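Local coordinates for protein CRISPR-associated endoribonuclease Cas6 1 (Methanocaldococcus jannaschii DSM 2661, PDB 5YI6) that probably cleaves the repeat segments of CRISPR transcripts as an RNA-binding endoribonuclease, helping to produce the CRISPR RNAs of antiviral defence, at residues Glu10-Asn15 with Asp76-Leu81; Thr17-Asn22 with Gly107-Phe112; Asn22-Leu27 with Phe57-Ile62; Ser37-Tyr42 with Leu99-Leu104. One frame throughout, in Å; residues are numbered along the deposited sequence.

Contact 1. Residues Glu10-Asn15 with Asp76-Leu81. With PO4 (phosphate ion), chain H.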
loop_
_atom_site.group_PDB
_atom_site.type_symbol
_atom_site.label_atom_id
_atom_site.label_comp_id
_atom_site.label_asym_id
_atom_site.label_seq_id
_atom_site.Cartn_x
_atom_site.Cartn_y
_atom_site.Cartn_z
ATOM N N GLU A 10 8.912 -9.775 -7.584
ATOM C CA GLU A 10 8.555 -11.160 -7.859
ATOM C C GLU A 10 9.185 -12.030 -6.787
ATOM O O GLU A 10 10.416 -12.098 -6.689
ATOM C CB GLU A 10 9.065 -11.545 -9.260
ATOM C CG GLU A 10 8.567 -10.547 -10.315
ATOM C CD GLU A 10 8.962 -10.914 -11.754
ATOM O OE1 GLU A 10 9.681 -11.907 -11.961
ATOM O OE2 GLU A 10 8.555 -10.182 -12.666
ATOM N N LEU A 11 8.353 -12.683 -5.982
ATOM C CA LEU A 11 8.796 -13.460 -4.843
ATOM C C LEU A 11 8.572 -14.941 -5.117
ATOM O O LEU A 11 7.632 -15.312 -5.826
ATOM C CB LEU A 11 8.030 -13.062 -3.568
ATOM C CG LEU A 11 8.067 -11.568 -3.212
ATOM C CD1 LEU A 11 7.142 -11.267 -2.010
ATOM C CD2 LEU A 11 9.486 -11.181 -2.868
ATOM N N GLN A 12 9.390 -15.782 -4.484
ATOM C CA GLN A 12 9.267 -17.231 -4.691
ATOM C C GLN A 12 9.471 -17.927 -3.361
ATOM O O GLN A 12 10.504 -17.718 -2.711
ATOM C CB GLN A 12 10.310 -17.718 -5.716
ATOM C CG GLN A 12 10.325 -19.239 -5.914
ATOM C CD GLN A 12 9.282 -19.678 -6.904
ATOM O OE1 GLN A 12 9.396 -19.379 -8.085
ATOM N NE2 GLN A 12 8.266 -20.406 -6.439
ATOM N N THR A 13 8.493 -18.731 -2.948
ATOM C CA THR A 13 8.631 -19.600 -1.778
ATOM C C THR A 13 8.347 -21.042 -2.226
ATOM O O THR A 13 8.289 -21.327 -3.421
ATOM C CB THR A 13 7.714 -19.147 -0.644
ATOM O OG1 THR A 13 8.013 -19.901 0.540
ATOM C CG2 THR A 13 6.226 -19.325 -1.005
ATOM N N ASP A 14 8.204 -21.958 -1.272
ATOM C CA ASP A 14 7.950 -23.355 -1.661
ATOM C C ASP A 14 6.606 -23.524 -2.358
ATOM O O ASP A 14 5.622 -22.869 -2.022
ATOM C CB ASP A 14 7.989 -24.270 -0.445
ATOM C CG ASP A 14 9.348 -24.287 0.203
ATOM O OD1 ASP A 14 10.360 -24.219 -0.527
ATOM O OD2 ASP A 14 9.402 -24.337 1.438
ATOM N N ASN A 15 6.554 -24.454 -3.328
ATOM C CA ASN A 15 5.258 -24.819 -3.891
ATOM C C ASN A 15 4.280 -25.205 -2.782
ATOM O O ASN A 15 4.666 -25.764 -1.745
ATOM C CB ASN A 15 5.392 -26.010 -4.859
ATOM C CG ASN A 15 6.247 -25.689 -6.064
ATOM O OD1 ASN A 15 6.382 -24.540 -6.435
ATOM N ND2 ASN A 15 6.838 -26.717 -6.675
ATOM N N ASP A 76 2.412 -22.617 -7.246
ATOM C CA ASP A 76 3.771 -22.629 -7.780
ATOM C C ASP A 76 4.774 -21.887 -6.890
ATOM O O ASP A 76 5.907 -21.665 -7.315
ATOM C CB ASP A 76 3.799 -22.040 -9.195
ATOM C CG ASP A 76 3.342 -20.574 -9.254
ATOM O OD1 ASP A 76 3.009 -19.961 -8.208
ATOM O OD2 ASP A 76 3.285 -20.036 -10.383
ATOM N N GLY A 77 4.371 -21.486 -5.682
ATOM C CA GLY A 77 5.257 -20.790 -4.781
ATOM C C GLY A 77 5.465 -19.323 -5.108
ATOM O O GLY A 77 6.131 -18.620 -4.328
ATOM N N LYS A 78 4.915 -18.833 -6.222
ATOM C CA LYS A 78 5.129 -17.429 -6.580
ATOM C C LYS A 78 4.143 -16.514 -5.866
ATOM O O LYS A 78 2.989 -16.872 -5.621
ATOM C CB LYS A 78 5.002 -17.235 -8.088
ATOM C CG LYS A 78 6.161 -17.945 -8.879
ATOM C CD LYS A 78 6.040 -17.741 -10.369
ATOM C CE LYS A 78 7.192 -18.468 -11.090
ATOM N NZ LYS A 78 7.030 -18.354 -12.556
ATOM N N ALA A 79 4.623 -15.314 -5.526
ATOM C CA ALA A 79 3.758 -14.251 -5.034
ATOM C C ALA A 79 4.338 -12.929 -5.530
ATOM O O ALA A 79 5.478 -12.865 -5.984
ATOM C CB ALA A 79 3.623 -14.237 -3.502
ATOM N N TYR A 80 3.510 -11.887 -5.511
ATOM C CA TYR A 80 3.906 -10.605 -6.092
ATOM C C TYR A 80 3.604 -9.516 -5.078
ATOM O O TYR A 80 2.506 -9.481 -4.533
ATOM C CB TYR A 80 3.146 -10.344 -7.393
ATOM C CG TYR A 80 3.491 -11.442 -8.385
ATOM C CD1 TYR A 80 4.570 -11.287 -9.254
ATOM C CD2 TYR A 80 2.783 -12.638 -8.402
ATOM C CE1 TYR A 80 4.903 -12.278 -10.162
ATOM C CE2 TYR A 80 3.146 -13.658 -9.270
ATOM C CZ TYR A 80 4.189 -13.459 -10.146
ATOM O OH TYR A 80 4.542 -14.438 -11.040
ATOM N N LEU A 81 4.557 -8.610 -4.868
ATOM C CA LEU A 81 4.366 -7.511 -3.925
ATOM C C LEU A 81 4.585 -6.218 -4.703
ATOM O O LEU A 81 5.653 -6.018 -5.267
ATOM C CB LEU A 81 5.341 -7.645 -2.742
ATOM C CG LEU A 81 5.427 -6.467 -1.763
ATOM C CD1 LEU A 81 4.056 -6.333 -1.072
ATOM C CD2 LEU A 81 6.553 -6.677 -0.761
HETATM P P PO4 H . 7.073 -14.863 -13.796
HETATM O O1 PO4 H . 6.313 -13.828 -12.970
HETATM O O2 PO4 H . 7.918 -14.230 -14.879
HETATM O O3 PO4 H . 6.044 -15.773 -14.450
HETATM O O4 PO4 H . 7.976 -15.656 -12.871
#
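Leu-11 and Ala-79 form a hydrogen-bonded pair between antiparallel strands, flanked by the non-hydrogen-bonded pairs Glu-10 with Tyr-80 and Gln-12 with Lys-78, the short strand axes 4.7 Å apart. The strands are neighbours in the five-stranded antiparallel sheet of the ferredoxin-like N-terminal half, as in other Cas6 proteins. Leu-11 N gives a bond to Ala-79 O and Leu-11 O takes one from Ala-79 N. Beyond them Thr-13 N reaches Gly-77 O at 2.7 Å, an almost straight bond (175°). Leu-11 lies on the sheet face turned to the interior, where CD1 packs on Leu-81 CB, and small Ala-79 suits the same buried face. On the other face Gln-12 bends at chi2 (84°), and its amide hooks over the turn: NE2 gives one hydrogen to Asp-76 O at 2.8 Å, on a lone pair, and the other to Thr-13 O. Gly-77, at positive phi, lies so close beside NE2 that a CB would clash with it and with Thr-13 O. Asp-76 OD1 closes an Asx turn onto Lys-78 N. The phosphate, probably from the crystallisation liquor, is held between Lys-78 and Tyr-80: the extended Lys-78 brings NZ to its O4 at 2.9 Å, while Tyr-80 OH donates to its O1, 2.7 Å away and in the plane of the ring.

Contact 2. Residues Thr17-Asn22 with Gly107-Phe112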
loop_
_atom_site.group_PDB
_atom_site.type_symbol
_atom_site.label_atom_id
_atom_site.label_comp_id
_atom_site.label_asym_id
_atom_site.label_seq_id
_atom_site.Cartn_x
_atom_site.Cartn_y
_atom_site.Cartn_z
ATOM N N THR A 17 2.539 -23.354 -0.778
ATOM C CA THR A 17 2.575 -22.639 0.508
ATOM C C THR A 17 1.301 -21.827 0.713
ATOM O O THR A 17 0.818 -21.180 -0.209
ATOM C CB THR A 17 3.786 -21.685 0.567
ATOM O OG1 THR A 17 4.998 -22.446 0.503
ATOM C CG2 THR A 17 3.781 -20.855 1.854
ATOM N N VAL A 18 0.785 -21.795 1.944
ATOM C CA VAL A 18 -0.389 -20.973 2.261
ATOM C C VAL A 18 0.077 -19.628 2.810
ATOM O O VAL A 18 0.902 -19.583 3.727
ATOM C CB VAL A 18 -1.318 -21.664 3.272
ATOM C CG1 VAL A 18 -2.447 -20.698 3.678
ATOM C CG2 VAL A 18 -1.895 -22.956 2.681
ATOM N N ILE A 19 -0.394 -18.535 2.212
ATOM C CA ILE A 19 -0.176 -17.195 2.745
ATOM C C ILE A 19 -1.402 -16.847 3.595
ATOM O O ILE A 19 -2.495 -16.678 3.031
ATOM C CB ILE A 19 0.036 -16.161 1.631
ATOM C CG1 ILE A 19 1.161 -16.602 0.656
ATOM C CG2 ILE A 19 0.237 -14.721 2.233
ATOM C CD1 ILE A 19 2.423 -17.077 1.296
ATOM N N PRO A 20 -1.255 -16.724 4.917
ATOM C CA PRO A 20 -2.420 -16.493 5.788
ATOM C C PRO A 20 -3.201 -15.249 5.395
ATOM O O PRO A 20 -2.645 -14.273 4.886
ATOM C CB PRO A 20 -1.789 -16.308 7.177
ATOM C CG PRO A 20 -0.466 -16.954 7.097
ATOM C CD PRO A 20 0.006 -16.767 5.670
ATOM N N TYR A 21 -4.523 -15.306 5.634
ATOM C CA TYR A 21 -5.382 -14.147 5.416
ATOM C C TYR A 21 -4.920 -12.950 6.234
ATOM O O TYR A 21 -5.102 -11.809 5.806
ATOM C CB TYR A 21 -6.829 -14.459 5.804
ATOM C CG TYR A 21 -7.463 -15.440 4.854
ATOM C CD1 TYR A 21 -7.536 -15.145 3.493
ATOM C CD2 TYR A 21 -7.992 -16.641 5.314
ATOM C CE1 TYR A 21 -8.100 -16.041 2.595
ATOM C CE2 TYR A 21 -8.567 -17.548 4.421
ATOM C CZ TYR A 21 -8.612 -17.232 3.067
ATOM O OH TYR A 21 -9.180 -18.094 2.148
ATOM N N ASN A 22 -4.336 -13.188 7.405
ATOM C CA ASN A 22 -3.944 -12.078 8.258
ATOM C C ASN A 22 -2.501 -11.656 8.025
ATOM O O ASN A 22 -1.895 -11.037 8.907
ATOM C CB ASN A 22 -4.188 -12.432 9.730
ATOM C CG ASN A 22 -3.217 -13.484 10.260
ATOM O OD1 ASN A 22 -2.457 -14.089 9.511
ATOM N ND2 ASN A 22 -3.242 -13.696 11.569
ATOM N N GLY A 107 5.913 -13.420 8.345
ATOM C CA GLY A 107 5.424 -14.395 9.305
ATOM C C GLY A 107 6.303 -15.631 9.260
ATOM O O GLY A 107 7.516 -15.570 9.468
ATOM N N ASN A 108 5.706 -16.776 8.938
ATOM C CA ASN A 108 6.442 -18.030 8.849
ATOM C C ASN A 108 6.818 -18.398 7.417
ATOM O O ASN A 108 7.300 -19.511 7.182
ATOM C CB ASN A 108 5.625 -19.170 9.473
ATOM C CG ASN A 108 5.448 -19.005 10.966
ATOM O OD1 ASN A 108 6.368 -18.581 11.668
ATOM N ND2 ASN A 108 4.253 -19.307 11.457
ATOM N N VAL A 109 6.559 -17.527 6.446
ATOM C CA VAL A 109 6.827 -17.846 5.044
ATOM C C VAL A 109 8.093 -17.132 4.616
ATOM O O VAL A 109 8.193 -15.912 4.751
ATOM C CB VAL A 109 5.654 -17.440 4.130
ATOM C CG1 VAL A 109 6.038 -17.706 2.669
ATOM C CG2 VAL A 109 4.332 -18.145 4.563
ATOM N N GLU A 110 9.039 -17.876 4.064
ATOM C CA GLU A 110 10.284 -17.333 3.551
ATOM C C GLU A 110 10.228 -17.229 2.027
ATOM O O GLU A 110 10.004 -18.235 1.340
ATOM C CB GLU A 110 11.449 -18.235 3.967
ATOM C CG GLU A 110 12.795 -17.677 3.632
ATOM C CD GLU A 110 13.204 -16.616 4.632
ATOM O OE1 GLU A 110 12.718 -16.675 5.787
ATOM O OE2 GLU A 110 13.980 -15.713 4.257
ATOM N N PHE A 111 10.448 -16.027 1.490
ATOM C CA PHE A 111 10.501 -15.789 0.050
ATOM C C PHE A 111 11.921 -15.498 -0.413
ATOM O O PHE A 111 12.686 -14.816 0.277
ATOM C CB PHE A 111 9.631 -14.578 -0.343
ATOM C CG PHE A 111 8.196 -14.754 -0.062
ATOM C CD1 PHE A 111 7.382 -15.436 -0.961
ATOM C CD2 PHE A 111 7.623 -14.176 1.070
ATOM C CE1 PHE A 111 6.028 -15.589 -0.723
ATOM C CE2 PHE A 111 6.268 -14.323 1.324
ATOM C CZ PHE A 111 5.451 -15.018 0.430
ATOM N N PHE A 112 12.249 -15.961 -1.611
ATOM C CA PHE A 112 13.355 -15.403 -2.365
ATOM C C PHE A 112 12.849 -14.215 -3.167
ATOM O O PHE A 112 11.768 -14.274 -3.754
ATOM C CB PHE A 112 13.946 -16.437 -3.328
ATOM C CG PHE A 112 14.617 -17.592 -2.643
ATOM C CD1 PHE A 112 15.943 -17.506 -2.252
ATOM C CD2 PHE A 112 13.924 -18.767 -2.389
ATOM C CE1 PHE A 112 16.571 -18.576 -1.621
ATOM C CE2 PHE A 112 14.546 -19.831 -1.753
ATOM C CZ PHE A 112 15.872 -19.732 -1.372
#
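Apolar packing without hydrogen bonds joins Thr-17 and Ile-19 to Val-109 and Phe-111, bringing an edge strand of the small three-stranded sheet against strand 109-118 of the five-stranded one. The short strand axes run at 109° and come no closer than 8.9 Å, too far for backbone pairing, so side chains bridge the gap. Val-109 has the largest share. Its CG2 meets Thr-17 CG2 tip to tip at 3.9 Å and lies 3.8 Å from Val-18 O, while its CG1 reaches Ile-19 CD1. Thr-17 turns its methyl inward, CG2 lying anti to the backbone N, and this leaves OG1 to bond Asp-14 O; a threonine therefore serves both the apolar seam and the preceding turn. Ile-19 sends CD1 to the end of the Phe-111 ring, 3.8 Å from CZ, and crosses Val-109 at about a right angle. Val-109 CG1 also lies over one face of that ring, toward its rim. Leu-60 and Ile-62, from the loop after strand 56-57, also pack on Ile-19, while backbone bonds to Thr-74 and Ile-72 hold strand 17-20 in its sheet. The arrangement is that of two sheets packed with steeply crossing strands, within the N-terminal half of a Cas6 fold.

Contact 3. Residues Asn22-Leu27 with Phe57-Ile62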
loop_
_atom_site.group_PDB
_atom_site.type_symbol
_atom_site.label_atom_id
_atom_site.label_comp_id
_atom_site.label_asym_id
_atom_site.label_seq_id
_atom_site.Cartn_x
_atom_site.Cartn_y
_atom_site.Cartn_z
ATOM N N ASN A 22 -4.336 -13.188 7.405
ATOM C CA ASN A 22 -3.944 -12.078 8.258
ATOM C C ASN A 22 -2.501 -11.656 8.025
ATOM O O ASN A 22 -1.895 -11.037 8.907
ATOM C CB ASN A 22 -4.188 -12.432 9.730
ATOM C CG ASN A 22 -3.217 -13.484 10.260
ATOM O OD1 ASN A 22 -2.457 -14.089 9.511
ATOM N ND2 ASN A 22 -3.242 -13.696 11.569
ATOM N N HIS A 23 -1.941 -11.936 6.834
ATOM C CA HIS A 23 -0.517 -11.679 6.656
ATOM C C HIS A 23 -0.151 -10.196 6.628
ATOM O O HIS A 23 1.031 -9.894 6.760
ATOM C CB HIS A 23 0.016 -12.313 5.357
ATOM C CG HIS A 23 -0.402 -11.599 4.115
ATOM N ND1 HIS A 23 -1.548 -11.931 3.417
ATOM C CD2 HIS A 23 0.187 -10.596 3.418
ATOM C CE1 HIS A 23 -1.661 -11.138 2.364
ATOM N NE2 HIS A 23 -0.625 -10.313 2.346
ATOM N N GLN A 24 -1.094 -9.284 6.362
ATOM C CA GLN A 24 -0.676 -7.897 6.099
ATOM C C GLN A 24 0.138 -7.333 7.258
ATOM O O GLN A 24 1.132 -6.635 7.049
ATOM C CB GLN A 24 -1.886 -7.001 5.820
ATOM C CG GLN A 24 -1.535 -5.620 5.152
ATOM C CD GLN A 24 -0.927 -4.608 6.091
ATOM O OE1 GLN A 24 -1.213 -4.606 7.309
ATOM N NE2 GLN A 24 -0.082 -3.711 5.534
ATOM N N TYR A 25 -0.289 -7.605 8.494
ATOM C CA TYR A 25 0.415 -7.074 9.668
ATOM C C TYR A 25 1.882 -7.519 9.701
ATOM O O TYR A 25 2.803 -6.712 9.987
ATOM C CB TYR A 25 -0.339 -7.531 10.908
ATOM C CG TYR A 25 0.302 -7.176 12.223
ATOM C CD1 TYR A 25 0.224 -5.887 12.715
ATOM C CD2 TYR A 25 0.954 -8.142 12.985
ATOM C CE1 TYR A 25 0.790 -5.555 13.931
ATOM C CE2 TYR A 25 1.516 -7.822 14.210
ATOM C CZ TYR A 25 1.435 -6.518 14.671
ATOM O OH TYR A 25 1.976 -6.159 15.891
ATOM N N TYR A 26 2.125 -8.801 9.384
ATOM C CA TYR A 26 3.491 -9.337 9.361
ATOM C C TYR A 26 4.279 -8.841 8.166
ATOM O O TYR A 26 5.503 -8.640 8.264
ATOM C CB TYR A 26 3.441 -10.870 9.366
ATOM C CG TYR A 26 2.651 -11.314 10.559
ATOM C CD1 TYR A 26 3.239 -11.350 11.811
ATOM C CD2 TYR A 26 1.302 -11.656 10.447
ATOM C CE1 TYR A 26 2.515 -11.727 12.929
ATOM C CE2 TYR A 26 0.565 -12.042 11.573
ATOM C CZ TYR A 26 1.187 -12.074 12.802
ATOM O OH TYR A 26 0.480 -12.444 13.918
ATOM N N LEU A 27 3.599 -8.642 7.036
ATOM C CA LEU A 27 4.242 -8.053 5.872
ATOM C C LEU A 27 4.722 -6.641 6.188
ATOM O O LEU A 27 5.868 -6.277 5.907
ATOM C CB LEU A 27 3.233 -8.041 4.704
ATOM C CG LEU A 27 3.637 -7.227 3.471
ATOM C CD1 LEU A 27 4.916 -7.831 2.775
ATOM C CD2 LEU A 27 2.468 -7.173 2.466
ATOM N N PHE A 57 2.467 -0.005 -0.271
ATOM C CA PHE A 57 2.672 -1.297 -0.871
ATOM C C PHE A 57 1.387 -2.102 -0.717
ATOM O O PHE A 57 0.499 -1.769 0.090
ATOM C CB PHE A 57 3.904 -2.035 -0.297
ATOM C CG PHE A 57 3.953 -2.102 1.222
ATOM C CD1 PHE A 57 3.450 -3.223 1.905
ATOM C CD2 PHE A 57 4.575 -1.073 1.955
ATOM C CE1 PHE A 57 3.526 -3.292 3.314
ATOM C CE2 PHE A 57 4.636 -1.118 3.360
ATOM C CZ PHE A 57 4.128 -2.243 4.039
ATOM N N SER A 58 1.297 -3.151 -1.516
ATOM C CA SER A 58 0.076 -3.945 -1.612
ATOM C C SER A 58 0.109 -5.087 -0.589
ATOM O O SER A 58 1.100 -5.314 0.102
ATOM C CB SER A 58 -0.047 -4.524 -3.037
ATOM O OG SER A 58 0.930 -5.546 -3.234
ATOM N N LEU A 59 -1.012 -5.820 -0.504
ATOM C CA LEU A 59 -0.976 -7.162 0.051
ATOM C C LEU A 59 -0.166 -8.064 -0.884
ATOM O O LEU A 59 0.013 -7.752 -2.065
ATOM C CB LEU A 59 -2.382 -7.728 0.181
ATOM C CG LEU A 59 -3.438 -6.851 0.859
ATOM C CD1 LEU A 59 -4.814 -7.539 0.795
ATOM C CD2 LEU A 59 -3.010 -6.642 2.238
ATOM N N LEU A 60 0.241 -9.228 -0.369
ATOM C CA LEU A 60 0.856 -10.240 -1.236
ATOM C C LEU A 60 -0.194 -10.761 -2.200
ATOM O O LEU A 60 -1.296 -11.132 -1.790
ATOM C CB LEU A 60 1.443 -11.386 -0.398
ATOM C CG LEU A 60 2.668 -10.998 0.456
ATOM C CD1 LEU A 60 3.036 -12.093 1.494
ATOM C CD2 LEU A 60 3.914 -10.666 -0.431
ATOM N N GLN A 61 0.124 -10.756 -3.484
ATOM C CA GLN A 61 -0.814 -11.197 -4.505
ATOM C C GLN A 61 -0.400 -12.569 -5.010
ATOM O O GLN A 61 0.773 -12.794 -5.307
ATOM C CB GLN A 61 -0.838 -10.226 -5.696
ATOM C CG GLN A 61 -1.102 -8.735 -5.280
ATOM C CD GLN A 61 -2.530 -8.465 -4.835
ATOM O OE1 GLN A 61 -3.474 -8.827 -5.540
ATOM N NE2 GLN A 61 -2.705 -7.798 -3.665
ATOM N N ILE A 62 -1.369 -13.467 -5.160
ATOM C CA ILE A 62 -1.104 -14.823 -5.640
ATOM C C ILE A 62 -1.921 -15.049 -6.901
ATOM O O ILE A 62 -3.129 -14.787 -6.909
ATOM C CB ILE A 62 -1.451 -15.885 -4.585
ATOM C CG1 ILE A 62 -0.626 -15.661 -3.324
ATOM C CG2 ILE A 62 -1.306 -17.344 -5.193
ATOM C CD1 ILE A 62 -0.985 -16.609 -2.213
#
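His-23 and Leu-60 make the one hydrogen bond between the start of helix 23-35 and the loop that follows strand 56-57. Leu-60 N donates to His-23 NE2 at 3.0 Å with an N-H...N angle of 158°, tilted 23° from the ring plane. The ring is brought there by a chi1 of 74°, which places CG between the backbone N and the carbonyl carbon. Its other nitrogen, ND1, is hydrogen-bonded to Pro-20 O, so both nitrogens are occupied. Van der Waals contacts surround this bond. Leu-60 CD1 touches His-23 CD2 at 3.7 Å, and Leu-59 CD2 packs on Gln-24 CG at 3.4 Å, crossing it at about a right angle; the amide of Gln-24 goes instead to Met-232 O. One helical turn on, Leu-27 slides past Phe-57 in the opposite direction, CG 3.9 Å from CE1, and its CD2 comes 3.3 Å from Ser-58 O, a buried carbonyl oxygen with no polar partner in the model. Within the loop, Leu-59 O is held from opposite faces of its plane by Ser-58 OG and Gln-61 NE2. NE2 of His-23 thus acts as acceptor, consistent with a neutral His-23 protonated on ND1 in a largely apolar interface.

Contact 4. Residues Ser37-Tyr42 with Leu99-Leu104. With PO4 (phosphate ion), chain I.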
loop_
_atom_site.group_PDB
_atom_site.type_symbol
_atom_site.label_atom_id
_atom_site.label_comp_id
_atom_site.label_asym_id
_atom_site.label_seq_id
_atom_site.Cartn_x
_atom_site.Cartn_y
_atom_site.Cartn_z
ATOM N N SER A 37 16.903 -1.633 8.650
ATOM C CA SER A 37 17.920 -2.634 8.945
ATOM C C SER A 37 19.336 -2.043 9.027
ATOM O O SER A 37 19.701 -1.130 8.287
ATOM C CB SER A 37 17.884 -3.719 7.850
ATOM O OG SER A 37 18.927 -4.654 8.059
ATOM N N ALA A 38 20.161 -2.617 9.910
ATOM C CA ALA A 38 21.577 -2.297 9.954
ATOM C C ALA A 38 22.357 -3.005 8.860
ATOM O O ALA A 38 23.529 -2.679 8.649
ATOM C CB ALA A 38 22.180 -2.659 11.322
ATOM N N ASN A 39 21.747 -3.974 8.179
ATOM C CA ASN A 39 22.396 -4.607 7.044
ATOM C C ASN A 39 22.896 -3.522 6.085
ATOM O O ASN A 39 22.108 -2.654 5.669
ATOM C CB ASN A 39 21.400 -5.537 6.335
ATOM C CG ASN A 39 22.018 -6.306 5.174
ATOM O OD1 ASN A 39 23.084 -5.967 4.671
ATOM N ND2 ASN A 39 21.311 -7.344 4.721
ATOM N N PRO A 40 24.181 -3.525 5.721
ATOM C CA PRO A 40 24.679 -2.512 4.785
ATOM C C PRO A 40 23.968 -2.514 3.442
ATOM O O PRO A 40 23.995 -1.482 2.761
ATOM C CB PRO A 40 26.167 -2.869 4.628
ATOM C CG PRO A 40 26.514 -3.609 5.860
ATOM C CD PRO A 40 25.278 -4.252 6.393
ATOM N N ALA A 41 23.304 -3.613 3.063
ATOM C CA ALA A 41 22.496 -3.598 1.850
ATOM C C ALA A 41 21.432 -2.507 1.896
ATOM O O ALA A 41 21.035 -1.988 0.846
ATOM C CB ALA A 41 21.833 -4.972 1.633
ATOM N N TYR A 42 20.952 -2.150 3.089
ATOM C CA TYR A 42 19.950 -1.100 3.232
ATOM C C TYR A 42 20.498 0.172 3.850
ATOM O O TYR A 42 20.068 1.267 3.482
ATOM C CB TYR A 42 18.785 -1.592 4.104
ATOM C CG TYR A 42 18.113 -2.834 3.531
ATOM C CD1 TYR A 42 17.208 -2.732 2.482
ATOM C CD2 TYR A 42 18.380 -4.111 4.059
ATOM C CE1 TYR A 42 16.560 -3.871 1.948
ATOM C CE2 TYR A 42 17.743 -5.273 3.514
ATOM C CZ TYR A 42 16.834 -5.135 2.482
ATOM O OH TYR A 42 16.212 -6.263 1.946
ATOM N N LEU A 99 17.057 -6.614 -3.549
ATOM C CA LEU A 99 17.660 -7.585 -4.479
ATOM C C LEU A 99 18.997 -8.094 -3.956
ATOM O O LEU A 99 19.296 -9.283 -4.097
ATOM C CB LEU A 99 17.822 -6.981 -5.874
ATOM C CG LEU A 99 16.489 -6.826 -6.608
ATOM C CD1 LEU A 99 16.670 -6.013 -7.868
ATOM C CD2 LEU A 99 15.859 -8.197 -6.911
ATOM N N GLU A 100 19.808 -7.219 -3.337
ATOM C CA GLU A 100 21.082 -7.662 -2.774
ATOM C C GLU A 100 20.869 -8.602 -1.582
ATOM O O GLU A 100 21.540 -9.630 -1.451
ATOM C CB GLU A 100 21.932 -6.445 -2.360
ATOM C CG GLU A 100 23.247 -6.860 -1.669
ATOM C CD GLU A 100 24.124 -5.688 -1.233
ATOM O OE1 GLU A 100 23.909 -4.544 -1.667
ATOM O OE2 GLU A 100 25.046 -5.929 -0.444
ATOM N N ASP A 101 19.964 -8.242 -0.677
ATOM C CA ASP A 101 19.583 -9.113 0.424
ATOM C C ASP A 101 19.061 -10.453 -0.107
ATOM O O ASP A 101 19.579 -11.532 0.236
ATOM C CB ASP A 101 18.530 -8.346 1.258
ATOM C CG ASP A 101 17.929 -9.141 2.391
ATOM O OD1 ASP A 101 18.163 -10.359 2.511
ATOM O OD2 ASP A 101 17.186 -8.523 3.181
ATOM N N GLY A 102 18.027 -10.398 -0.945
ATOM C CA GLY A 102 17.540 -11.560 -1.655
ATOM C C GLY A 102 16.480 -12.368 -0.940
ATOM O O GLY A 102 15.934 -13.307 -1.541
ATOM N N LYS A 103 16.173 -12.058 0.315
ATOM C CA LYS A 103 15.202 -12.830 1.072
ATOM C C LYS A 103 14.241 -11.927 1.829
ATOM O O LYS A 103 14.625 -10.877 2.346
ATOM C CB LYS A 103 15.876 -13.803 2.051
ATOM C CG LYS A 103 16.825 -14.763 1.332
ATOM C CD LYS A 103 17.025 -16.032 2.105
ATOM C CE LYS A 103 15.788 -16.920 1.899
ATOM N NZ LYS A 103 15.791 -18.169 2.712
ATOM N N LEU A 104 12.986 -12.351 1.901
ATOM C CA LEU A 104 11.959 -11.614 2.641
ATOM C C LEU A 104 11.124 -12.619 3.408
ATOM O O LEU A 104 10.522 -13.506 2.806
ATOM C CB LEU A 104 11.059 -10.799 1.687
ATOM C CG LEU A 104 9.885 -10.064 2.359
ATOM C CD1 LEU A 104 10.416 -8.885 3.157
ATOM C CD2 LEU A 104 8.901 -9.584 1.301
HETATM P P PO4 I . 16.455 -8.095 8.337
HETATM O O1 PO4 I . 15.209 -7.227 8.361
HETATM O O2 PO4 I . 16.834 -8.449 9.761
HETATM O O3 PO4 I . 17.627 -7.357 7.709
HETATM O O4 PO4 I . 16.160 -9.368 7.562
HETATM O O HOH W 1 18.717 -8.285 5.926
#
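Tyr-42 and Asp-101 form a hydroxyl-carboxylate bond, OH donating to OD2 at 2.8 Å, at a contact that is otherwise small. OD2 is met on its anti side, near the plane of the phenol ring, although the ring and carboxylate planes are turned 79° from each other. A water adds a second link, accepting from Asn-39 ND2 at 3.0 Å and donating to the same OD2, which also has a salt bridge to Lys-34. Such a concentration of donors would be expected to favour a charged Asp-101. Asn-39 suits its N-cap position: OD1 accepts from Ala-41 N, leaving ND2 for the water. Ser-37 OG, accepting from Asn-39 N in an ST turn, donates to O3 of a phosphate at 3.0 Å, an ion probably from the crystallisation liquor. The small Ala-41 rests CB 3.7 Å from Glu-100 CD, while Glu-100 OE1 pairs with Arg-45. Gly-102, at positive phi, turns helix 88-101 into strand 103-106. The short helix 40-43 thus lies against the end of helix 88-101, with Lys-34 of helix 23-35 joining them.

All four contacts lie in the N-terminal half. Contacts 1, 2 and 3 cluster, contact 2 with its centre about 9 Å from those of the other two; contact 4 lies about 18 to 19 Å from all three. Contacts 1, 2 and 4 reach the same five-stranded sheet, where strand 5-12 pairs with 109-118 and that with 103-106. Along the chain contact 3 is nested inside the loops closed by contacts 1 and 2, and contact 4 inside that of contact 2; contact 1 crosses contacts 2 and 4, and contact 3 also crosses contact 4. Leu-60 packs on Leu-11, Ile-19 and Phe-111, tying sheet, edge strand and helix 23-35, which carries the probable catalytic Tyr-32, into one interior.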